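Local coordinates for putative nitrite reductase NADPH (Small subunit) oxidoreductase protein (Vibrio parahaemolyticus RIMD 2210633, PDB 3C0D) that probably acts as the small, Rieske-like subunit of an NAD(P)H-dependent nitrite reductase in nitrate assimilation, at residues Asp45-Gly50 against Ser71-Gln76; Tyr53-Gly58 against Met67-Pro72; Leu4-Leu9 against Gln104-Ala109; Cys10-Leu15 against Val98-Asn103; Glu28-Phe33 against Val40-Asp45. One frame throughout, in Å; residues are numbered along the deposited sequence.

Contact 1. Residues Asp45-Gly50 against Ser71-Gln76; sequences DWDPIG and SPLYKQ
Asp-47 and Ser-71 meet at the middle of this contact, where OG of Ser-71 donates to OD2 of Asp-47; the modelled 2.3 Å is too short to be taken literally. Both groups swing away from their own backbone N, with CG of Asp-47 anti to it (chi1 175°) and OG of Ser-71 likewise. To one side Gln-76 reaches Ile-49, its OE1 lying 3.1 Å from CB of Ile-49, an oxygen pressed on an aliphatic branch point. The Tyr-74 ring turns its edge to Gly-50, CE2 standing 3.6 Å from CA of Gly-50, while CD1 of Leu-73 comes within 3.6 Å of O of Gly-50. The bare CA of Gly-50, at a phi of 142°, lets both close in. Behind this first shell, OD1 of Asp-47 accepts from N of Ile-49 at 2.6 Å, an Asx turn, and N of Ser-71 is bonded to O of Gln-76 at 2.8 Å. Asp-47 and Ile-49, and Ser-71 and Tyr-74, are spaced like the cysteine-histidine pairs on the two cluster-binding loops of Rieske proteins, yet none of the four is cysteine or histidine.

Contact 2. Residues Tyr53-Gly58 against Met67-Pro72; sequences YVMSRG and MCVASP
Val-54 opens the approach to Pro-72, their side chains reaching toward each other tip to tip, where a 3-10 turn at 55-57 packs against the end of strand 67-70, the middle strand of the small three-stranded sheet in this Rieske-like fold. CG1 of Val-54 lies 3.7 Å from CG of Pro-72; the still shorter approach of CG2 is doubtful. Met-55, present as selenomethionine, comes next. Its chain folds at chi2 (-50°) and again at chi3 (-65°), a double bend that brings CE obliquely across Val-69, 3.7 Å from its CG1, with SE resting 3.9 Å from CB of Ser-71. Beyond the contact the same side chain also touches Phe-78 and Leu-93. The turn itself is closed by N of Arg-57 bonding to O of Val-54 at 2.9 Å and by a second bond from N of Gly-58 to O of Met-55. Arg-57 adds little: its carbonyl O grazes CB of Pro-72 and its long arm leads away. Gly-58 follows, its backbone close against strand 67-70: its O lies 3.5 Å from CG2 of Val-69. CA of Gly-58 sits 3.0 Å from O of Ala-70 and 3.8 Å from CD of Pro-72.

Contact 3. Residues Leu4-Leu9 against Gln104-Ala109; sequences LTKVKL and QVCYLA
Val-7 fits against the flat of Tyr-107, the two side chains lying side by side as a hydrogen-bonded pair of the antiparallel strands 6-9 and 104-108. CB of Val-7 stands 3.8 Å from the ring centroid, displaced toward the rim near CE2 and CZ, a CH-pi contact. Leu-9 crosses the tyrosine at about a right angle, its CD1 3.5 Å from CD2 of Tyr-107. On the face bearing Lys-6 and Leu-108, CB of Lys-6 fills the dip between CB of Cys-106 (3.7 Å) and CD2 of Leu-108 (3.8 Å). The Gln-104 chain, bent at chi2 (56°) so that CD turns toward Lys-8, crosses it at about a right angle, NE2 lying 3.4 Å from CB of Lys-8. That NE2 and N of Leu-9 both donate to O of Val-105. Strand 104-108 lies between strands 6-11 and 95-100 in the larger sheet; Leu-9 and Tyr-107 rest on Ile-25 of strand 21-25, and NZ of Lys-6 forms a salt bridge with Asp-101.

Contact 4. Residues Cys10-Leu15 against Val98-Asn103; sequences CQLDDL and VTVDDN
The carboxamide of Asn-103 meets Leu-12 through a single atom, OD1, which lies 3.8 Å from CD2 of Leu-12 and nearly as close to its CB. The peptide carbonyl of Asn-103 does more: its O accepts from N of Leu-12 at 2.8 Å in a nearly straight bond (166° at the hydrogen), the donor tilted 28° from the carbonyl plane. The same oxygen has CA of Gln-11 beside it at 3.4 Å, in a CA-H...O contact. A third flat group, the carboxylate of Asp-14, takes N of Gln-11 on the anti side of OD2 at 3.2 Å. Asn-103 belongs to the turn of the beta hairpin made by strands 95-100 and 104-108, and the single backbone bond ties that turn to the place where strand 6-11 gives way to a 3-10 turn at 12-14. In this turn N of Asp-14 bonds to O of Gln-11, and N of Leu-15 to O of Leu-12. Leu-12 has CG anti to its backbone N (chi1 -176°), and from there its two methyls part, CD2 to Asn-103 and CD1 to Val-100. The side chain crosses Val-100 at about a right angle, CD1 being 4.1 Å from CG1 of Val-100. Both side chains also touch Val-40 of strand 39-47, and Leu-12 reaches Tyr-34 of strand 28-35.

Contact 5. Residues Glu28-Phe33 against Val40-Asp45; sequences ERVALF and VYAVQD
Phe-33 and Val-43 share one face of a beta hairpin, strands 28-35 and 39-47, in the middle of the Rieske-like fold. The phenyl group turns its edge to Val-43, at about a right angle to it, with CE2 4.0 Å from CG2 of Val-43. Val-43 sets this methyl between its backbone N and carbonyl carbon, and the same CG2 rests 3.9 Å from CB of Ala-31. On the other face Ala-42 receives two branches: CD2 of Leu-32 at 3.6 Å from its CB, and CG1 of Val-30, anti to its backbone N (chi1 -175°), at 3.7 Å. Both lie buried, Val-30 touching Trp-96 and Leu-32 reaching Leu-9. At the far end Arg-29 crosses Asp-45 obliquely, its CG 3.5 Å from CB of Asp-45. Although the guanidinium and carboxylate planes are nearly parallel (7° apart), NE of Arg-29 stays 5.9 Å from OD2 of Asp-45: the arginine makes a cation-pi contact with Tyr-53, while OD1 of Asp-45 accepts from N of Ser-56. Ala-31 with Val-43 and Phe-33 with Tyr-41 are hydrogen-bonded pairs; beyond them N of Asp-45 donates at 3.0 Å to O of Arg-29, from 50° above that carbonyl plane.

In the fold
Contacts 3 and 4 join the two ends of the chain, contact 4 nested inside the loop closed by contact 3, their centres about 10 Å apart and both using strand 6-11. Contact 5, nested in turn, lies near the middle of the molecule, its centre about 13 Å from those of contacts 1, 3 and 4; Val-98 and Val-100 of contact 4 pack on it. Contacts 1 and 2 share Ser-71 and Pro-72 on the opposite side of the chain's centre; contact 2 uses strand 67-70 of the smaller sheet, contact 1 the loop after it. Asp-45 links contacts 5 and 1 and bonds to contact 2, connecting the larger sheet to loops that probably correspond to the cluster-binding loops of classical Rieske proteins.

Contact 1. Residues Asp45-Gly50 against Ser71-Gln76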
# COMPACT_ATOMS: atom_id res chain seq x y z
N ASP A 45 -6.80 1.20 -0.97
CA ASP A 45 -6.77 2.27 -1.94
C ASP A 45 -7.78 3.32 -1.61
O ASP A 45 -7.60 4.48 -1.96
CB ASP A 45 -7.01 1.75 -3.34
CG ASP A 45 -6.75 2.80 -4.41
OD1 ASP A 45 -5.69 3.46 -4.35
OD2 ASP A 45 -7.59 2.96 -5.32
N TRP A 46 -8.85 2.93 -0.93
CA TRP A 46 -9.88 3.89 -0.54
C TRP A 46 -9.38 4.82 0.58
O TRP A 46 -8.90 4.36 1.62
CB TRP A 46 -11.14 3.12 -0.12
CG TRP A 46 -12.28 3.94 0.41
CD1 TRP A 46 -12.54 4.24 1.71
CD2 TRP A 46 -13.34 4.53 -0.35
NE1 TRP A 46 -13.69 4.97 1.82
CE2 TRP A 46 -14.21 5.17 0.56
CE3 TRP A 46 -13.65 4.58 -1.72
CZ2 TRP A 46 -15.36 5.85 0.16
CZ3 TRP A 46 -14.79 5.26 -2.13
CH2 TRP A 46 -15.64 5.88 -1.19
N ASP A 47 -9.47 6.13 0.34
CA ASP A 47 -9.06 7.16 1.30
C ASP A 47 -10.20 7.38 2.30
O ASP A 47 -11.24 7.93 1.95
CB ASP A 47 -8.79 8.47 0.56
CG ASP A 47 -8.49 9.62 1.49
OD1 ASP A 47 -8.68 9.46 2.72
OD2 ASP A 47 -8.07 10.69 1.00
N PRO A 48 -10.00 6.98 3.56
CA PRO A 48 -11.02 7.13 4.61
C PRO A 48 -11.43 8.57 4.88
O PRO A 48 -12.49 8.83 5.43
CB PRO A 48 -10.36 6.49 5.82
CG PRO A 48 -8.90 6.84 5.60
CD PRO A 48 -8.70 6.57 4.12
N ILE A 49 -10.56 9.51 4.51
CA ILE A 49 -10.82 10.92 4.70
C ILE A 49 -10.71 11.49 3.29
O ILE A 49 -9.60 11.82 2.84
CB ILE A 49 -9.72 11.61 5.55
CG1 ILE A 49 -9.37 10.76 6.77
CG2 ILE A 49 -10.20 12.98 5.99
CD1 ILE A 49 -8.19 11.30 7.52
N GLY A 50 -11.82 11.61 2.59
CA GLY A 50 -11.74 12.13 1.23
C GLY A 50 -12.75 11.34 0.45
O GLY A 50 -13.32 11.82 -0.53
N SER A 71 -2.43 11.45 0.83
CA SER A 71 -3.65 11.34 0.04
C SER A 71 -3.63 12.50 -0.95
O SER A 71 -3.27 13.62 -0.60
CB SER A 71 -4.89 11.43 0.93
OG SER A 71 -6.05 11.48 0.11
N PRO A 72 -4.01 12.23 -2.21
CA PRO A 72 -4.03 13.28 -3.23
C PRO A 72 -5.22 14.24 -3.09
O PRO A 72 -5.39 15.15 -3.90
CB PRO A 72 -4.07 12.49 -4.53
CG PRO A 72 -4.83 11.29 -4.14
CD PRO A 72 -4.27 10.91 -2.81
N LEU A 73 -6.03 14.05 -2.05
CA LEU A 73 -7.18 14.91 -1.82
C LEU A 73 -6.94 15.94 -0.70
O LEU A 73 -6.53 17.07 -0.97
CB LEU A 73 -8.43 14.07 -1.51
CG LEU A 73 -8.91 13.09 -2.60
CD1 LEU A 73 -10.16 12.37 -2.13
CD2 LEU A 73 -9.20 13.85 -3.89
N TYR A 74 -7.18 15.55 0.54
CA TYR A 74 -6.97 16.45 1.67
C TYR A 74 -5.56 16.33 2.29
O TYR A 74 -5.32 16.66 3.46
CB TYR A 74 -8.06 16.20 2.72
CG TYR A 74 -9.44 16.51 2.18
CD1 TYR A 74 -9.81 17.82 1.91
CD2 TYR A 74 -10.35 15.49 1.90
CE1 TYR A 74 -11.08 18.12 1.36
CE2 TYR A 74 -11.61 15.77 1.36
CZ TYR A 74 -11.97 17.09 1.09
OH TYR A 74 -13.20 17.39 0.53
N LYS A 75 -4.63 15.86 1.46
CA LYS A 75 -3.21 15.70 1.78
C LYS A 75 -2.74 14.98 3.05
O LYS A 75 -1.56 15.08 3.38
CB LYS A 75 -2.52 17.07 1.74
CG LYS A 75 -2.69 17.83 0.44
CD LYS A 75 -2.05 17.11 -0.73
CE LYS A 75 -2.09 17.97 -2.00
NZ LYS A 75 -3.48 18.37 -2.40
N GLN A 76 -3.62 14.28 3.77
CA GLN A 76 -3.14 13.59 4.97
C GLN A 76 -2.07 12.54 4.64
O GLN A 76 -2.07 11.96 3.55
CB GLN A 76 -4.30 12.92 5.72
CG GLN A 76 -5.22 13.89 6.44
CD GLN A 76 -6.44 14.26 5.62
OE1 GLN A 76 -7.20 13.40 5.19
NE2 GLN A 76 -6.64 15.56 5.40

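Contact 2. Residues Tyr53-Gly58 against Met67-Pro72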
# COMPACT_ATOMS: atom_id res chain seq x y z
N TYR A 53 -11.48 6.00 -4.05
CA TYR A 53 -10.35 5.12 -4.29
C TYR A 53 -9.37 6.05 -4.96
O TYR A 53 -9.56 6.39 -6.12
CB TYR A 53 -10.68 4.00 -5.26
CG TYR A 53 -11.79 3.09 -4.83
CD1 TYR A 53 -11.64 2.22 -3.75
CD2 TYR A 53 -13.01 3.11 -5.50
CE1 TYR A 53 -12.68 1.38 -3.35
CE2 TYR A 53 -14.05 2.29 -5.10
CZ TYR A 53 -13.89 1.43 -4.04
OH TYR A 53 -14.92 0.58 -3.72
N VAL A 54 -8.33 6.44 -4.23
CA VAL A 54 -7.36 7.36 -4.78
C VAL A 54 -5.95 7.25 -4.17
O VAL A 54 -5.04 7.98 -4.60
CB VAL A 54 -7.88 8.81 -4.63
CG1 VAL A 54 -7.78 9.28 -3.20
CG2 VAL A 54 -7.11 9.72 -5.56
N MSE A 55 -5.76 6.35 -3.21
CA MSE A 55 -4.46 6.23 -2.58
C MSE A 55 -3.35 5.84 -3.53
O MSE A 55 -2.18 6.14 -3.29
CB MSE A 55 -4.51 5.25 -1.41
CG MSE A 55 -5.39 5.71 -0.24
SE MSE A 55 -5.10 7.55 0.44
CE MSE A 55 -3.28 7.36 1.11
N SER A 56 -3.69 5.17 -4.62
CA SER A 56 -2.63 4.78 -5.55
C SER A 56 -2.03 6.03 -6.19
O SER A 56 -0.91 6.01 -6.68
CB SER A 56 -3.19 3.85 -6.62
OG SER A 56 -3.51 4.56 -7.80
N ARG A 57 -2.77 7.12 -6.16
CA ARG A 57 -2.32 8.35 -6.78
C ARG A 57 -1.59 9.30 -5.83
O ARG A 57 -1.20 10.39 -6.22
CB ARG A 57 -3.51 9.07 -7.42
CG ARG A 57 -4.26 8.28 -8.52
CD ARG A 57 -3.35 7.98 -9.70
NE ARG A 57 -2.59 9.16 -10.09
CZ ARG A 57 -1.40 9.12 -10.67
NH1 ARG A 57 -0.83 7.95 -10.94
NH2 ARG A 57 -0.76 10.25 -10.97
N GLY A 58 -1.41 8.90 -4.58
CA GLY A 58 -0.74 9.78 -3.63
C GLY A 58 0.78 9.81 -3.71
O GLY A 58 1.42 8.80 -3.99
N MSE A 67 8.73 5.97 5.50
CA MSE A 67 7.90 6.73 4.59
C MSE A 67 6.44 6.38 4.46
O MSE A 67 6.02 5.24 4.64
CB MSE A 67 8.52 6.80 3.20
CG MSE A 67 8.92 5.52 2.56
SE MSE A 67 10.05 6.10 1.12
CE MSE A 67 11.77 5.74 1.92
N CYS A 68 5.69 7.42 4.12
CA CYS A 68 4.25 7.35 3.98
C CYS A 68 3.77 7.92 2.65
O CYS A 68 4.56 8.50 1.88
CB CYS A 68 3.62 8.15 5.12
SG CYS A 68 4.74 8.37 6.54
N VAL A 69 2.48 7.75 2.39
CA VAL A 69 1.85 8.26 1.18
C VAL A 69 0.81 9.33 1.53
O VAL A 69 -0.05 9.13 2.39
CB VAL A 69 1.18 7.13 0.38
CG1 VAL A 69 0.25 6.34 1.27
CG2 VAL A 69 0.42 7.71 -0.79
N ALA A 70 0.92 10.47 0.87
CA ALA A 70 0.00 11.59 1.07
C ALA A 70 -1.26 11.44 0.20
O ALA A 70 -1.17 11.31 -1.03
CB ALA A 70 0.71 12.91 0.75
N SER A 71 -2.43 11.45 0.83
CA SER A 71 -3.65 11.34 0.04
C SER A 71 -3.63 12.50 -0.95
O SER A 71 -3.27 13.62 -0.60
CB SER A 71 -4.89 11.43 0.93
OG SER A 71 -6.05 11.48 0.11
N PRO A 72 -4.01 12.23 -2.21
CA PRO A 72 -4.03 13.28 -3.23
C PRO A 72 -5.22 14.24 -3.09
O PRO A 72 -5.39 15.15 -3.90
CB PRO A 72 -4.07 12.49 -4.53
CG PRO A 72 -4.83 11.29 -4.14
CD PRO A 72 -4.27 10.91 -2.81

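Contact 3. Residues Leu4-Leu9 against Gln104-Ala109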
# COMPACT_ATOMS: atom_id res chain seq x y z
N LEU A 4 0.05 -18.94 6.16
CA LEU A 4 1.44 -19.17 5.67
C LEU A 4 1.47 -19.17 4.14
O LEU A 4 2.52 -18.94 3.54
CB LEU A 4 2.00 -20.51 6.18
CG LEU A 4 2.25 -20.80 7.66
CD1 LEU A 4 2.81 -22.21 7.79
CD2 LEU A 4 3.22 -19.79 8.25
N THR A 5 0.33 -19.43 3.51
CA THR A 5 0.27 -19.49 2.05
C THR A 5 0.28 -18.14 1.32
O THR A 5 -0.26 -17.15 1.81
CB THR A 5 -0.96 -20.29 1.57
OG1 THR A 5 -2.15 -19.77 2.19
CG2 THR A 5 -0.81 -21.77 1.92
N LYS A 6 0.91 -18.13 0.14
CA LYS A 6 1.02 -16.93 -0.68
C LYS A 6 0.31 -17.08 -2.02
O LYS A 6 0.37 -18.13 -2.66
CB LYS A 6 2.50 -16.59 -0.91
CG LYS A 6 3.31 -17.69 -1.57
CD LYS A 6 4.75 -17.26 -1.76
CE LYS A 6 5.41 -16.91 -0.44
NZ LYS A 6 6.83 -16.52 -0.63
N VAL A 7 -0.36 -16.02 -2.44
CA VAL A 7 -1.11 -16.03 -3.70
C VAL A 7 -0.51 -15.05 -4.71
O VAL A 7 -0.38 -13.86 -4.42
CB VAL A 7 -2.59 -15.61 -3.46
CG1 VAL A 7 -3.45 -15.97 -4.68
CG2 VAL A 7 -3.12 -16.28 -2.20
N LYS A 8 -0.15 -15.55 -5.89
CA LYS A 8 0.41 -14.69 -6.92
C LYS A 8 -0.48 -13.47 -7.09
O LYS A 8 -1.69 -13.60 -7.26
CB LYS A 8 0.52 -15.44 -8.26
CG LYS A 8 1.56 -16.57 -8.26
CD LYS A 8 1.62 -17.29 -9.60
CE LYS A 8 2.68 -18.38 -9.57
NZ LYS A 8 2.70 -19.21 -10.81
N LEU A 9 0.12 -12.28 -7.03
CA LEU A 9 -0.59 -11.01 -7.16
C LEU A 9 -0.23 -10.31 -8.48
O LEU A 9 -1.11 -10.02 -9.31
CB LEU A 9 -0.20 -10.12 -5.97
CG LEU A 9 -1.16 -9.02 -5.55
CD1 LEU A 9 -2.55 -9.59 -5.37
CD2 LEU A 9 -0.67 -8.42 -4.25
N GLN A 104 8.12 -12.23 -8.46
CA GLN A 104 6.74 -12.56 -8.19
C GLN A 104 6.30 -11.88 -6.91
O GLN A 104 6.88 -12.10 -5.84
CB GLN A 104 6.58 -14.07 -8.05
CG GLN A 104 5.16 -14.53 -7.83
CD GLN A 104 4.25 -14.06 -8.93
OE1 GLN A 104 4.50 -14.31 -10.11
NE2 GLN A 104 3.18 -13.36 -8.56
N VAL A 105 5.29 -11.03 -7.03
CA VAL A 105 4.78 -10.36 -5.86
C VAL A 105 3.56 -11.14 -5.41
O VAL A 105 2.66 -11.42 -6.20
CB VAL A 105 4.39 -8.92 -6.17
CG1 VAL A 105 3.83 -8.26 -4.95
CG2 VAL A 105 5.60 -8.17 -6.68
N CYS A 106 3.54 -11.52 -4.14
CA CYS A 106 2.43 -12.29 -3.60
C CYS A 106 1.88 -11.63 -2.35
O CYS A 106 2.51 -10.76 -1.76
CB CYS A 106 2.88 -13.70 -3.23
SG CYS A 106 3.40 -14.77 -4.58
N TYR A 107 0.69 -12.04 -1.95
CA TYR A 107 0.11 -11.54 -0.72
C TYR A 107 -0.05 -12.79 0.14
O TYR A 107 -0.29 -13.88 -0.37
CB TYR A 107 -1.21 -10.83 -0.99
CG TYR A 107 -2.38 -11.68 -1.37
CD1 TYR A 107 -3.18 -12.29 -0.40
CD2 TYR A 107 -2.76 -11.81 -2.70
CE1 TYR A 107 -4.34 -13.00 -0.76
CE2 TYR A 107 -3.91 -12.52 -3.07
CZ TYR A 107 -4.70 -13.11 -2.10
OH TYR A 107 -5.86 -13.76 -2.47
N LEU A 108 0.11 -12.64 1.45
CA LEU A 108 -0.00 -13.79 2.34
C LEU A 108 -1.42 -13.94 2.88
O LEU A 108 -1.98 -13.01 3.46
CB LEU A 108 1.00 -13.63 3.49
CG LEU A 108 2.44 -13.36 3.00
CD1 LEU A 108 3.35 -13.02 4.17
CD2 LEU A 108 2.96 -14.57 2.25
N ALA A 109 -2.01 -15.12 2.67
CA ALA A 109 -3.37 -15.41 3.13
C ALA A 109 -3.39 -16.36 4.34
O ALA A 109 -2.40 -16.50 5.05
CB ALA A 109 -4.20 -16.00 1.99

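Contact 4. Residues Cys10-Leu15 against Val98-Asn103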
# COMPACT_ATOMS: atom_id res chain seq x y z
N CYS A 10 1.05 -10.02 -8.66
CA CYS A 10 1.56 -9.40 -9.89
C CYS A 10 3.07 -9.54 -10.00
O CYS A 10 3.73 -10.04 -9.09
CB CYS A 10 1.19 -7.91 -9.94
SG CYS A 10 2.19 -6.82 -8.91
N GLN A 11 3.60 -9.12 -11.15
CA GLN A 11 5.04 -9.17 -11.43
C GLN A 11 5.66 -7.88 -10.92
O GLN A 11 5.08 -6.82 -11.09
CB GLN A 11 5.27 -9.25 -12.94
CG GLN A 11 4.96 -10.58 -13.56
CD GLN A 11 5.83 -11.67 -13.00
OE1 GLN A 11 5.45 -12.35 -12.04
NE2 GLN A 11 7.01 -11.85 -13.58
N LEU A 12 6.83 -7.96 -10.31
CA LEU A 12 7.47 -6.76 -9.80
C LEU A 12 7.60 -5.65 -10.86
O LEU A 12 7.40 -4.47 -10.54
CB LEU A 12 8.86 -7.05 -9.24
CG LEU A 12 9.45 -5.78 -8.62
CD1 LEU A 12 9.18 -5.75 -7.11
CD2 LEU A 12 10.94 -5.71 -8.91
N ASP A 13 7.92 -5.99 -12.11
CA ASP A 13 8.04 -4.93 -13.10
C ASP A 13 6.70 -4.38 -13.61
O ASP A 13 6.65 -3.68 -14.63
CB ASP A 13 8.95 -5.34 -14.27
CG ASP A 13 8.66 -6.72 -14.79
OD1 ASP A 13 8.44 -7.64 -13.97
OD2 ASP A 13 8.67 -6.88 -16.03
N ASP A 14 5.63 -4.70 -12.88
CA ASP A 14 4.31 -4.18 -13.18
C ASP A 14 4.21 -2.95 -12.27
O ASP A 14 3.34 -2.08 -12.43
CB ASP A 14 3.21 -5.18 -12.79
CG ASP A 14 2.89 -6.16 -13.90
OD1 ASP A 14 2.83 -5.75 -15.08
OD2 ASP A 14 2.67 -7.35 -13.59
N LEU A 15 5.13 -2.90 -11.31
CA LEU A 15 5.20 -1.83 -10.33
C LEU A 15 6.34 -0.83 -10.56
O LEU A 15 7.52 -1.20 -10.53
CB LEU A 15 5.38 -2.40 -8.92
CG LEU A 15 4.40 -3.41 -8.34
CD1 LEU A 15 4.84 -3.74 -6.93
CD2 LEU A 15 2.98 -2.85 -8.35
N VAL A 98 2.85 -8.59 2.29
CA VAL A 98 3.29 -8.88 0.93
C VAL A 98 4.77 -9.28 0.80
O VAL A 98 5.63 -8.74 1.50
CB VAL A 98 3.02 -7.67 0.01
CG1 VAL A 98 3.45 -7.97 -1.41
CG2 VAL A 98 1.56 -7.32 0.04
N THR A 99 5.06 -10.22 -0.09
CA THR A 99 6.43 -10.67 -0.33
C THR A 99 6.72 -10.77 -1.82
O THR A 99 5.81 -10.88 -2.64
CB THR A 99 6.70 -12.04 0.31
OG1 THR A 99 5.74 -13.00 -0.18
CG2 THR A 99 6.62 -11.95 1.82
N VAL A 100 8.01 -10.74 -2.16
CA VAL A 100 8.46 -10.82 -3.54
C VAL A 100 9.57 -11.86 -3.65
O VAL A 100 10.70 -11.62 -3.21
CB VAL A 100 9.00 -9.47 -4.03
CG1 VAL A 100 9.25 -9.51 -5.52
CG2 VAL A 100 8.03 -8.36 -3.65
N ASP A 101 9.26 -13.02 -4.22
CA ASP A 101 10.25 -14.07 -4.36
C ASP A 101 11.20 -13.80 -5.52
O ASP A 101 12.22 -13.14 -5.32
CB ASP A 101 9.55 -15.41 -4.50
CG ASP A 101 8.72 -15.74 -3.27
OD1 ASP A 101 9.29 -15.70 -2.15
OD2 ASP A 101 7.50 -16.02 -3.42
N ASP A 102 10.91 -14.28 -6.72
CA ASP A 102 11.82 -13.98 -7.83
C ASP A 102 11.46 -12.56 -8.22
O ASP A 102 12.07 -11.60 -7.75
CB ASP A 102 11.59 -14.95 -8.99
CG ASP A 102 12.73 -15.96 -9.13
OD1 ASP A 102 13.44 -16.23 -8.13
OD2 ASP A 102 12.90 -16.48 -10.25
N ASN A 103 10.46 -12.42 -9.07
CA ASN A 103 9.97 -11.10 -9.44
C ASN A 103 8.48 -11.26 -9.29
O ASN A 103 7.68 -10.54 -9.88
CB ASN A 103 10.36 -10.73 -10.87
CG ASN A 103 11.71 -10.05 -10.94
OD1 ASN A 103 11.98 -9.11 -10.19
ND2 ASN A 103 12.56 -10.51 -11.85

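Contact 5. Residues Glu28-Phe33 against Val40-Asp45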
# COMPACT_ATOMS: atom_id res chain seq x y z
N GLU A 28 -11.27 -6.51 -2.08
CA GLU A 28 -10.97 -5.20 -1.54
C GLU A 28 -9.99 -4.42 -2.41
O GLU A 28 -9.08 -4.99 -2.98
CB GLU A 28 -10.43 -5.34 -0.13
CG GLU A 28 -11.42 -5.97 0.84
CD GLU A 28 -10.91 -6.00 2.28
OE1 GLU A 28 -10.48 -4.93 2.79
OE2 GLU A 28 -10.94 -7.09 2.89
N ARG A 29 -10.19 -3.11 -2.50
CA ARG A 29 -9.33 -2.24 -3.29
C ARG A 29 -8.00 -2.06 -2.60
O ARG A 29 -7.97 -1.51 -1.50
CB ARG A 29 -9.92 -0.85 -3.43
CG ARG A 29 -9.56 -0.20 -4.74
CD ARG A 29 -10.65 -0.49 -5.70
NE ARG A 29 -11.56 -1.43 -5.09
CZ ARG A 29 -12.77 -1.65 -5.54
NH1 ARG A 29 -13.19 -0.99 -6.61
NH2 ARG A 29 -13.55 -2.54 -4.94
N VAL A 30 -6.91 -2.48 -3.24
CA VAL A 30 -5.59 -2.36 -2.64
C VAL A 30 -4.62 -1.53 -3.48
O VAL A 30 -4.68 -1.54 -4.72
CB VAL A 30 -4.97 -3.76 -2.41
CG1 VAL A 30 -3.65 -3.64 -1.68
CG2 VAL A 30 -5.94 -4.62 -1.63
N ALA A 31 -3.73 -0.82 -2.81
CA ALA A 31 -2.74 0.01 -3.49
C ALA A 31 -1.36 -0.58 -3.20
O ALA A 31 -0.98 -0.71 -2.05
CB ALA A 31 -2.81 1.46 -2.99
N LEU A 32 -0.62 -0.95 -4.25
CA LEU A 32 0.71 -1.50 -4.07
C LEU A 32 1.75 -0.41 -4.27
O LEU A 32 1.65 0.40 -5.19
CB LEU A 32 0.97 -2.64 -5.06
CG LEU A 32 0.07 -3.86 -4.92
CD1 LEU A 32 0.71 -5.02 -5.64
CD2 LEU A 32 -0.15 -4.19 -3.45
N PHE A 33 2.76 -0.40 -3.40
CA PHE A 33 3.81 0.60 -3.48
C PHE A 33 5.16 -0.09 -3.37
O PHE A 33 5.54 -0.57 -2.30
CB PHE A 33 3.67 1.61 -2.35
CG PHE A 33 2.59 2.63 -2.57
CD1 PHE A 33 2.80 3.71 -3.44
CD2 PHE A 33 1.39 2.57 -1.85
CE1 PHE A 33 1.83 4.72 -3.59
CE2 PHE A 33 0.41 3.58 -1.98
CZ PHE A 33 0.63 4.66 -2.85
N VAL A 40 7.85 -4.35 -1.11
CA VAL A 40 6.54 -3.88 -1.55
C VAL A 40 5.51 -3.76 -0.42
O VAL A 40 5.31 -4.70 0.36
CB VAL A 40 5.99 -4.81 -2.66
CG1 VAL A 40 4.74 -4.23 -3.26
CG2 VAL A 40 7.04 -5.00 -3.74
N TYR A 41 4.86 -2.60 -0.33
CA TYR A 41 3.84 -2.37 0.70
C TYR A 41 2.43 -2.22 0.09
O TYR A 41 2.25 -1.58 -0.95
CB TYR A 41 4.19 -1.12 1.51
CG TYR A 41 5.46 -1.28 2.30
CD1 TYR A 41 6.69 -1.14 1.68
CD2 TYR A 41 5.43 -1.60 3.65
CE1 TYR A 41 7.89 -1.32 2.39
CE2 TYR A 41 6.61 -1.79 4.38
CZ TYR A 41 7.84 -1.65 3.75
OH TYR A 41 9.02 -1.86 4.46
N ALA A 42 1.44 -2.80 0.75
CA ALA A 42 0.06 -2.76 0.28
C ALA A 42 -0.80 -2.04 1.30
O ALA A 42 -0.68 -2.31 2.49
CB ALA A 42 -0.46 -4.16 0.09
N VAL A 43 -1.67 -1.15 0.85
CA VAL A 43 -2.57 -0.43 1.76
C VAL A 43 -3.92 -0.28 1.05
O VAL A 43 -3.96 -0.36 -0.18
CB VAL A 43 -2.04 0.98 2.10
CG1 VAL A 43 -0.77 0.89 2.93
CG2 VAL A 43 -1.78 1.76 0.81
N GLN A 44 -5.00 -0.07 1.78
CA GLN A 44 -6.30 0.11 1.13
C GLN A 44 -6.22 1.32 0.22
O GLN A 44 -5.65 2.35 0.60
CB GLN A 44 -7.40 0.34 2.15
CG GLN A 44 -7.40 1.71 2.76
CD GLN A 44 -8.45 1.83 3.83
OE1 GLN A 44 -8.44 1.07 4.80
NE2 GLN A 44 -9.37 2.77 3.66
N ASP A 45 -6.80 1.20 -0.97
CA ASP A 45 -6.77 2.27 -1.94
C ASP A 45 -7.78 3.32 -1.61
O ASP A 45 -7.60 4.48 -1.96
CB ASP A 45 -7.01 1.75 -3.34
CG ASP A 45 -6.75 2.80 -4.41
OD1 ASP A 45 -5.69 3.46 -4.35
OD2 ASP A 45 -7.59 2.96 -5.32